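Local coordinates for protein globin II, extracellular (Lumbricus terrestris, PDB 1X9F) that probably binds oxygen reversibly at its haem, serving as one globin subunit of the giant extracellular erythrocruorin that circulates in earthworm blood, at residues S22-D25 against R26-F29; Q31-W34 against R35-A39; A39-P42 against E43-S46; G53-T56 against S57-A60. All coordinates share one frame; numbering follows the deposited sequence.

Interaction 1. Residues S22-D25 against R26-F29; sequences SGHD and REAF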
loop_
_atom_site.group_PDB
_atom_site.type_symbol
_atom_site.label_atom_id
_atom_site.label_comp_id
_atom_site.label_asym_id
_atom_site.label_seq_id
_atom_site.Cartn_x
_atom_site.Cartn_y
_atom_site.Cartn_z
ATOM N N SER B 22 -18.347 0.592 -26.483
ATOM C CA SER B 22 -18.007 -0.796 -26.784
ATOM C C SER B 22 -19.081 -1.758 -26.242
ATOM O O SER B 22 -20.022 -1.318 -25.575
ATOM C CB SER B 22 -16.621 -1.124 -26.211
ATOM O OG SER B 22 -16.631 -1.010 -24.793
ATOM N N GLY B 23 -18.957 -3.052 -26.537
ATOM C CA GLY B 23 -19.896 -4.057 -26.011
ATOM C C GLY B 23 -21.362 -3.700 -26.206
ATOM O O GLY B 23 -21.749 -3.244 -27.286
ATOM N N HIS B 24 -22.174 -3.892 -25.162
ATOM C CA HIS B 24 -23.621 -3.632 -25.252
ATOM C C HIS B 24 -23.936 -2.170 -25.597
ATOM O O HIS B 24 -24.892 -1.905 -26.331
ATOM C CB HIS B 24 -24.384 -4.114 -23.997
ATOM C CG HIS B 24 -24.349 -5.603 -23.803
ATOM N ND1 HIS B 24 -24.933 -6.488 -24.687
ATOM C CD2 HIS B 24 -23.786 -6.365 -22.834
ATOM C CE1 HIS B 24 -24.729 -7.728 -24.274
ATOM N NE2 HIS B 24 -24.037 -7.681 -23.150
ATOM N N ASP B 25 -23.123 -1.239 -25.086
ATOM C CA ASP B 25 -23.269 0.197 -25.400
ATOM C C ASP B 25 -23.136 0.502 -26.880
ATOM O O ASP B 25 -23.857 1.350 -27.407
ATOM C CB ASP B 25 -22.244 1.043 -24.639
ATOM C CG ASP B 25 -22.372 0.899 -23.140
ATOM O OD1 ASP B 25 -23.512 0.821 -22.631
ATOM O OD2 ASP B 25 -21.373 0.855 -22.382
ATOM N N ARG B 26 -22.210 -0.191 -27.537
ATOM C CA ARG B 26 -21.996 -0.022 -28.960
ATOM C C ARG B 26 -23.177 -0.561 -29.757
ATOM O O ARG B 26 -23.605 0.074 -30.722
ATOM C CB ARG B 26 -20.706 -0.697 -29.404
ATOM C CG ARG B 26 -20.430 -0.503 -30.881
ATOM C CD ARG B 26 -19.179 -1.165 -31.357
ATOM N NE ARG B 26 -18.012 -0.612 -30.683
ATOM C CZ ARG B 26 -16.763 -0.948 -30.961
ATOM N NH1 ARG B 26 -16.501 -1.844 -31.905
ATOM N NH2 ARG B 26 -15.767 -0.387 -30.291
ATOM N N GLU B 27 -23.701 -1.722 -29.362
ATOM C CA GLU B 27 -24.884 -2.273 -30.021
ATOM C C GLU B 27 -26.051 -1.307 -29.925
ATOM O O GLU B 27 -26.688 -0.998 -30.931
ATOM C CB GLU B 27 -25.312 -3.610 -29.404
ATOM C CG GLU B 27 -24.367 -4.766 -29.679
ATOM C CD GLU B 27 -24.906 -6.058 -29.106
ATOM O OE1 GLU B 27 -24.863 -6.236 -27.869
ATOM O OE2 GLU B 27 -25.379 -6.898 -29.892
ATOM N N ALA B 28 -26.318 -0.834 -28.707
ATOM C CA ALA B 28 -27.425 0.085 -28.444
ATOM C C ALA B 28 -27.269 1.348 -29.286
ATOM O O ALA B 28 -28.234 1.843 -29.883
ATOM C CB ALA B 28 -27.481 0.430 -26.954
ATOM N N PHE B 29 -26.036 1.837 -29.332
ATOM C CA PHE B 29 -25.656 2.992 -30.121
ATOM C C PHE B 29 -25.915 2.771 -31.614
ATOM O O PHE B 29 -26.507 3.625 -32.280
ATOM C CB PHE B 29 -24.186 3.282 -29.859
ATOM C CG PHE B 29 -23.657 4.476 -30.574
ATOM C CD1 PHE B 29 -24.066 5.757 -30.221
ATOM C CD2 PHE B 29 -22.706 4.330 -31.573
ATOM C CE1 PHE B 29 -23.553 6.875 -30.874
ATOM C CE2 PHE B 29 -22.185 5.445 -32.235
ATOM C CZ PHE B 29 -22.611 6.719 -31.882
#
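At the start of helix 23-40, the B helix of the globin fold, residues 22-25 are joined to residues 26-29 by backbone bonds and one side-chain pair. Glu-27 N donates to Gly-23 O at 3.2 Å, Ala-28 N to His-24 O at 3.0 Å, and Phe-29 N to Asp-25 O at 2.9 Å. Gly-23 has a positive phi, a conformation that favours glycine. On the flank, His-24 and Glu-27 run alongside each other with imidazole and carboxylate planes 34° apart. Their bond, ND1 to OE1 at 3.2 Å, is weak because it is bent to 133° at the hydrogen. The firmer partner of this ring is Asp-86 of the Globin III chain, which binds NE2. Arg-26 has CG anti to its own N (chi1 -178°) and a bend at chi3, which carry the guanidinium back past Ser-22, with NE 3.9 Å from Ser-22 CA. There NH2 binds Gly-21 O and NH1 forms a salt bridge with Asp-79 of the Globin III chain. One side of this helix start thus faces a subunit interface, while Phe-29 packs inward between helices 59-77 and 103-121, against Leu-69, Val-116 and Val-117.

Interaction 2. Residues Q31-W34 against R35-A39; sequences QAIW and RATFA. With CMO (carbon monoxide), chain P.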
loop_
_atom_site.group_PDB
_atom_site.type_symbol
_atom_site.label_atom_id
_atom_site.label_comp_id
_atom_site.label_asym_id
_atom_site.label_seq_id
_atom_site.Cartn_x
_atom_site.Cartn_y
_atom_site.Cartn_z
ATOM N N GLN B 31 -28.015 0.724 -32.902
ATOM C CA GLN B 31 -29.460 0.603 -33.121
ATOM C C GLN B 31 -30.166 1.948 -33.054
ATOM O O GLN B 31 -31.053 2.229 -33.867
ATOM C CB GLN B 31 -30.094 -0.344 -32.103
ATOM C CG GLN B 31 -29.501 -1.729 -32.097
ATOM C CD GLN B 31 -30.163 -2.617 -31.072
ATOM O OE1 GLN B 31 -31.206 -3.211 -31.343
ATOM N NE2 GLN B 31 -29.559 -2.716 -29.891
ATOM N N ALA B 32 -29.778 2.761 -32.073
ATOM C CA ALA B 32 -30.298 4.111 -31.922
ATOM C C ALA B 32 -30.174 4.892 -33.230
ATOM O O ALA B 32 -31.125 5.566 -33.642
ATOM C CB ALA B 32 -29.581 4.825 -30.796
ATOM N N ILE B 33 -29.028 4.777 -33.904
ATOM C CA ILE B 33 -28.812 5.492 -35.167
ATOM C C ILE B 33 -29.743 5.005 -36.289
ATOM O O ILE B 33 -30.380 5.829 -36.959
ATOM C CB ILE B 33 -27.316 5.467 -35.598
ATOM C CG1 ILE B 33 -26.466 6.301 -34.627
ATOM C CG2 ILE B 33 -27.160 6.018 -37.021
ATOM C CD1 ILE B 33 -24.968 5.982 -34.682
ATOM N N TRP B 34 -29.835 3.686 -36.478
ATOM C CA TRP B 34 -30.725 3.114 -37.502
ATOM C C TRP B 34 -32.214 3.356 -37.257
ATOM O O TRP B 34 -32.961 3.622 -38.207
ATOM C CB TRP B 34 -30.387 1.639 -37.813
ATOM C CG TRP B 34 -29.237 1.616 -38.738
ATOM C CD1 TRP B 34 -27.952 1.253 -38.457
ATOM C CD2 TRP B 34 -29.233 2.095 -40.081
ATOM N NE1 TRP B 34 -27.156 1.441 -39.562
ATOM C CE2 TRP B 34 -27.923 1.961 -40.572
ATOM C CE3 TRP B 34 -30.221 2.616 -40.932
ATOM C CZ2 TRP B 34 -27.575 2.330 -41.862
ATOM C CZ3 TRP B 34 -29.873 2.978 -42.216
ATOM C CH2 TRP B 34 -28.564 2.832 -42.671
ATOM N N ARG B 35 -32.637 3.308 -35.998
ATOM C CA ARG B 35 -34.017 3.653 -35.654
ATOM C C ARG B 35 -34.333 5.111 -35.926
ATOM O O ARG B 35 -35.418 5.432 -36.415
ATOM C CB ARG B 35 -34.305 3.340 -34.195
ATOM C CG ARG B 35 -34.466 1.869 -33.973
ATOM C CD ARG B 35 -34.410 1.480 -32.538
ATOM N NE ARG B 35 -34.596 0.043 -32.427
ATOM C CZ ARG B 35 -34.149 -0.698 -31.423
ATOM N NH1 ARG B 35 -33.474 -0.145 -30.422
ATOM N NH2 ARG B 35 -34.374 -2.005 -31.421
ATOM N N ALA B 36 -33.395 5.992 -35.587
ATOM C CA ALA B 36 -33.558 7.408 -35.866
ATOM C C ALA B 36 -33.624 7.639 -37.376
ATOM O O ALA B 36 -34.409 8.466 -37.839
ATOM C CB ALA B 36 -32.440 8.215 -35.232
ATOM N N THR B 37 -32.813 6.902 -38.137
ATOM C CA THR B 37 -32.852 6.977 -39.600
ATOM C C THR B 37 -34.230 6.565 -40.114
ATOM O O THR B 37 -34.864 7.312 -40.864
ATOM C CB THR B 37 -31.757 6.080 -40.234
ATOM O OG1 THR B 37 -30.463 6.503 -39.783
ATOM C CG2 THR B 37 -31.684 6.291 -41.748
ATOM N N PHE B 38 -34.682 5.379 -39.702
ATOM C CA PHE B 38 -35.975 4.850 -40.133
ATOM C C PHE B 38 -37.136 5.743 -39.706
ATOM O O PHE B 38 -38.089 5.903 -40.460
ATOM C CB PHE B 38 -36.216 3.414 -39.639
ATOM C CG PHE B 38 -35.259 2.392 -40.200
ATOM C CD1 PHE B 38 -34.955 1.247 -39.473
ATOM C CD2 PHE B 38 -34.658 2.571 -41.446
ATOM C CE1 PHE B 38 -34.079 0.299 -39.975
ATOM C CE2 PHE B 38 -33.776 1.629 -41.951
ATOM C CZ PHE B 38 -33.487 0.490 -41.216
ATOM N N ALA B 39 -37.072 6.318 -38.506
ATOM C CA ALA B 39 -38.126 7.234 -38.050
ATOM C C ALA B 39 -38.264 8.419 -39.004
ATOM O O ALA B 39 -39.360 8.945 -39.212
ATOM C CB ALA B 39 -37.844 7.724 -36.633
HETATM C C CMO P . -25.463 1.084 -44.055
HETATM O O CMO P . -26.493 0.719 -43.430
#
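Trp-34 and Phe-38, one helical turn apart, form the densely packed side of this length of helix 23-40, and Gln-31 with Arg-35 a neighbouring, more exposed flank. The two aromatic rings meet at a slant, neither stacked nor edge-to-face, with planes at 42° and centroids 5.6 Å apart; CE3 of Trp-34 lies 3.8 Å from CE2 of Phe-38. Phe-38 also turns one face toward the backbone, where Trp-34 O sits above the ring near its rim. Thr-37 lies alongside the indole, its CG2 3.8 Å from Trp-34 CZ3. Its OG1 stands beside its own N (chi1 -60°) and can therefore fold back on the helix, donating to Ile-33 O at 2.9 Å, which gives this buried hydroxyl a partner. That carbonyl oxygen also accepts from Thr-37 N, from the opposite face of the carbonyl plane. On the more exposed flank, the guanidinium of Arg-35 lays one face over Gln-31 CB, 3.8 Å from NH1, and its NE hydrogen-bonds Thr-56 OG1. Trp-34 belongs to the carbon monoxide pocket beside the haem, where Phe-48 meets its indole edge-to-face; an alanine here would probably open a gap in the ligand pocket and leave Phe-38 and Thr-37 without their shared neighbour. Around this core, helix 59-77 brings Phe-61 to Phe-38 and Ala-65 to Trp-34, and helix 103-121 covers Thr-37 with Phe-109 and Ala-112.

Interaction 3. Residues A39-P42 against E43-S46; sequences AQVP and ESRS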
loop_
_atom_site.group_PDB
_atom_site.type_symbol
_atom_site.label_atom_id
_atom_site.label_comp_id
_atom_site.label_asym_id
_atom_site.label_seq_id
_atom_site.Cartn_x
_atom_site.Cartn_y
_atom_site.Cartn_z
ATOM N N ALA B 39 -37.072 6.318 -38.506
ATOM C CA ALA B 39 -38.126 7.234 -38.050
ATOM C C ALA B 39 -38.264 8.419 -39.004
ATOM O O ALA B 39 -39.360 8.945 -39.212
ATOM C CB ALA B 39 -37.844 7.724 -36.633
ATOM N N GLN B 40 -37.144 8.825 -39.592
ATOM C CA GLN B 40 -37.134 9.980 -40.468
ATOM C C GLN B 40 -37.459 9.651 -41.924
ATOM O O GLN B 40 -38.166 10.409 -42.591
ATOM C CB GLN B 40 -35.808 10.728 -40.379
ATOM C CG GLN B 40 -35.879 12.026 -41.148
ATOM C CD GLN B 40 -34.640 12.859 -41.026
ATOM O OE1 GLN B 40 -34.109 13.040 -39.931
ATOM N NE2 GLN B 40 -34.179 13.398 -42.150
ATOM N N VAL B 41 -36.934 8.530 -42.416
ATOM C CA VAL B 41 -37.251 8.073 -43.765
ATOM C C VAL B 41 -37.625 6.590 -43.761
ATOM O O VAL B 41 -36.842 5.737 -44.196
ATOM C CB VAL B 41 -36.103 8.343 -44.764
ATOM C CG1 VAL B 41 -36.071 9.810 -45.165
ATOM C CG2 VAL B 41 -34.756 7.885 -44.204
ATOM N N PRO B 42 -38.833 6.290 -43.284
ATOM C CA PRO B 42 -39.293 4.902 -43.156
ATOM C C PRO B 42 -39.217 4.107 -44.457
ATOM O O PRO B 42 -39.113 2.878 -44.412
ATOM C CB PRO B 42 -40.750 5.047 -42.696
ATOM C CG PRO B 42 -41.123 6.466 -43.001
ATOM C CD PRO B 42 -39.861 7.253 -42.848
ATOM N N GLU B 43 -39.262 4.800 -45.594
ATOM C CA GLU B 43 -39.088 4.175 -46.906
ATOM C C GLU B 43 -37.796 3.385 -47.017
ATOM O O GLU B 43 -37.745 2.354 -47.693
ATOM C CB GLU B 43 -39.077 5.246 -47.995
ATOM C CG GLU B 43 -40.300 6.143 -48.005
ATOM C CD GLU B 43 -41.533 5.434 -48.532
ATOM O OE1 GLU B 43 -41.835 4.302 -48.082
ATOM O OE2 GLU B 43 -42.214 6.016 -49.403
ATOM N N SER B 44 -36.752 3.887 -46.360
ATOM C CA SER B 44 -35.400 3.352 -46.516
ATOM C C SER B 44 -35.269 1.948 -45.950
ATOM O O SER B 44 -34.368 1.199 -46.319
ATOM C CB SER B 44 -34.389 4.271 -45.832
ATOM O OG SER B 44 -34.566 4.250 -44.425
ATOM N N ARG B 45 -36.185 1.613 -45.052
ATOM C CA ARG B 45 -36.220 0.331 -44.375
ATOM C C ARG B 45 -36.209 -0.853 -45.336
ATOM O O ARG B 45 -35.505 -1.837 -45.103
ATOM C CB ARG B 45 -37.485 0.287 -43.538
ATOM C CG ARG B 45 -37.486 -0.693 -42.431
ATOM C CD ARG B 45 -38.449 -0.289 -41.357
ATOM N NE ARG B 45 -38.086 -0.932 -40.112
ATOM C CZ ARG B 45 -38.188 -0.376 -38.920
ATOM N NH1 ARG B 45 -38.646 0.866 -38.770
ATOM N NH2 ARG B 45 -37.815 -1.073 -37.854
ATOM N N SER B 46 -36.987 -0.744 -46.413
ATOM C CA SER B 46 -37.136 -1.811 -47.409
ATOM C C SER B 46 -35.812 -2.250 -48.034
ATOM O O SER B 46 -35.693 -3.367 -48.539
ATOM C CB SER B 46 -38.091 -1.361 -48.513
ATOM O OG SER B 46 -37.555 -0.252 -49.215
#
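Val-41 O is held by two donors of a single residue: Ser-44 OG at 2.7 Å and Ser-44 N at 2.8 Å. The pair closes the turn that follows helix 23-40, at the corner where a globin passes from its B helix to the C region. Val-41 is the first residue to leave helical geometry, and Pro-42 next to it has no N-H with which to continue the preceding bonding pattern. The two grips differ in direction. The hydroxyl comes in with only a modest tilt from the carbonyl plane, whereas the amide lies well above that plane, 38° out of it. The torsion that puts OG between its own N and carbonyl carbon (chi1 68°) brings the hydroxyl to the oxygen the amide already meets. The same hydroxyl rests 3.6 Å from Val-41 CG2, so an apolar branch lies beside the polar pair. Ser-44 is buried and touches the haem, so this corner lies beside the cofactor, while Val-41 packs on Ala-108 of helix 103-121. One residue further on, Arg-45 N donates a hydrogen bond to Pro-42 O at 3.3 Å, again from above the carbonyl plane, and the extended side chain of Arg-45 runs off to where NE hydrogen-bonds Gly-53 O. The last bond lies within residues 43-46, where Ser-46 OG donates to Glu-43 O at 3.0 Å, nearly along the C=O axis.

Interaction 4. Residues G53-T56 against S57-A60; sequences GDDT and SHPA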
loop_
_atom_site.group_PDB
_atom_site.type_symbol
_atom_site.label_atom_id
_atom_site.label_comp_id
_atom_site.label_asym_id
_atom_site.label_seq_id
_atom_site.Cartn_x
_atom_site.Cartn_y
_atom_site.Cartn_z
ATOM N N GLY B 53 -34.131 -5.796 -41.681
ATOM C CA GLY B 53 -34.413 -4.399 -41.333
ATOM C C GLY B 53 -35.770 -4.172 -40.690
ATOM O O GLY B 53 -36.005 -3.138 -40.059
ATOM N N ASP B 54 -36.658 -5.144 -40.846
ATOM C CA ASP B 54 -37.984 -5.091 -40.253
ATOM C C ASP B 54 -37.942 -5.219 -38.731
ATOM O O ASP B 54 -38.873 -4.804 -38.042
ATOM C CB ASP B 54 -38.872 -6.178 -40.866
ATOM C CG ASP B 54 -38.217 -7.551 -40.844
ATOM O OD1 ASP B 54 -37.240 -7.770 -41.599
ATOM O OD2 ASP B 54 -38.624 -8.480 -40.111
ATOM N N ASP B 55 -36.858 -5.783 -38.212
ATOM C CA ASP B 55 -36.700 -5.951 -36.781
ATOM C C ASP B 55 -35.301 -5.520 -36.374
ATOM O O ASP B 55 -34.335 -6.228 -36.644
ATOM C CB ASP B 55 -36.958 -7.411 -36.415
ATOM C CG ASP B 55 -36.532 -7.754 -35.004
ATOM O OD1 ASP B 55 -36.496 -6.867 -34.117
ATOM O OD2 ASP B 55 -36.222 -8.921 -34.691
ATOM N N THR B 56 -35.193 -4.364 -35.722
ATOM C CA THR B 56 -33.883 -3.798 -35.373
ATOM C C THR B 56 -33.219 -4.499 -34.186
ATOM O O THR B 56 -32.081 -4.190 -33.829
ATOM C CB THR B 56 -33.986 -2.276 -35.109
ATOM O OG1 THR B 56 -35.156 -1.996 -34.327
ATOM C CG2 THR B 56 -34.235 -1.509 -36.414
ATOM N N SER B 57 -33.942 -5.434 -33.579
ATOM C CA SER B 57 -33.419 -6.236 -32.481
ATOM C C SER B 57 -32.857 -7.542 -33.003
ATOM O O SER B 57 -32.169 -8.261 -32.276
ATOM C CB SER B 57 -34.510 -6.519 -31.447
ATOM O OG SER B 57 -35.061 -5.310 -30.955
ATOM N N HIS B 58 -33.153 -7.851 -34.260
ATOM C CA HIS B 58 -32.677 -9.086 -34.837
ATOM C C HIS B 58 -31.140 -9.092 -34.851
ATOM O O HIS B 58 -30.526 -8.064 -35.143
ATOM C CB HIS B 58 -33.259 -9.263 -36.235
ATOM C CG HIS B 58 -33.096 -10.644 -36.765
ATOM N ND1 HIS B 58 -31.872 -11.137 -37.152
ATOM C CD2 HIS B 58 -33.981 -11.654 -36.933
ATOM C CE1 HIS B 58 -32.006 -12.391 -37.543
ATOM N NE2 HIS B 58 -33.282 -12.725 -37.435
ATOM N N PRO B 59 -30.521 -10.226 -34.517
ATOM C CA PRO B 59 -29.060 -10.326 -34.480
ATOM C C PRO B 59 -28.379 -9.992 -35.819
ATOM O O PRO B 59 -27.329 -9.339 -35.831
ATOM C CB PRO B 59 -28.817 -11.789 -34.093
ATOM C CG PRO B 59 -30.078 -12.490 -34.444
ATOM C CD PRO B 59 -31.162 -11.508 -34.141
ATOM N N ALA B 60 -28.982 -10.423 -36.926
ATOM C CA ALA B 60 -28.479 -10.096 -38.256
ATOM C C ALA B 60 -28.508 -8.596 -38.508
ATOM O O ALA B 60 -27.651 -8.064 -39.220
ATOM C CB ALA B 60 -29.273 -10.826 -39.322
#
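Asp-55 has its CG anti to its own N (chi1 168°), which swings the carboxylate over the chain ahead of it, and His-58 likewise holds its ring anti to N (chi1 -166°), so that the two side chains cross at about a right angle. Carboxylate and imidazole planes are 83° apart, and OD2 of Asp-55 lies 3.4 Å from His-58 CB. The other oxygen, OD1, accepts from Ser-57 N at 3.0 Å, the donor standing well above the carboxylate plane. This Asx turn is superposed on a type I beta turn from Asp-55 to His-58, closed by His-58 N to Asp-55 O at 3.1 Å, and together they lead the chain into helix 59-77, the E helix of the globin fold. A leucine in place of Asp-55 would probably leave Ser-57 N without its side-chain acceptor and the Asx turn lost, with the beta turn resting on its backbone bond. His-58 then caps the helix from the N-cap position: its ND1 accepts from Ala-60 N at 3.0 Å, with that nitrogen nearly in the ring plane. The ring is also stacked with His-52, a second contact that should restrict its rotation. At the centre of the turn Thr-56 is buried, its side chain resting on Phe-38 of helix 23-40.

In the fold
Interactions 1, 2 and 3 follow one another along helix 23-40 and the corner beyond it, while interaction 4 opens the next helix. Interaction 2 is the common neighbour. It shares Ala-39 with interaction 3, where Phe-38 CD2 packs 3.4 Å from Ser-44 OG, and it reaches interaction 4 through Arg-35 NE and Thr-56 OG1, 2.8 Å apart. Interactions 3 and 4 are joined by Arg-45 NE and Gly-53 O at 3.0 Å. Interaction 1 touches neither of these two, its nearest atoms staying about 7 Å from interaction 4. Trp-34 and Ser-44 each bring a side chain to about 4 Å from the haem, whereas His-58 remains about 12 Å away.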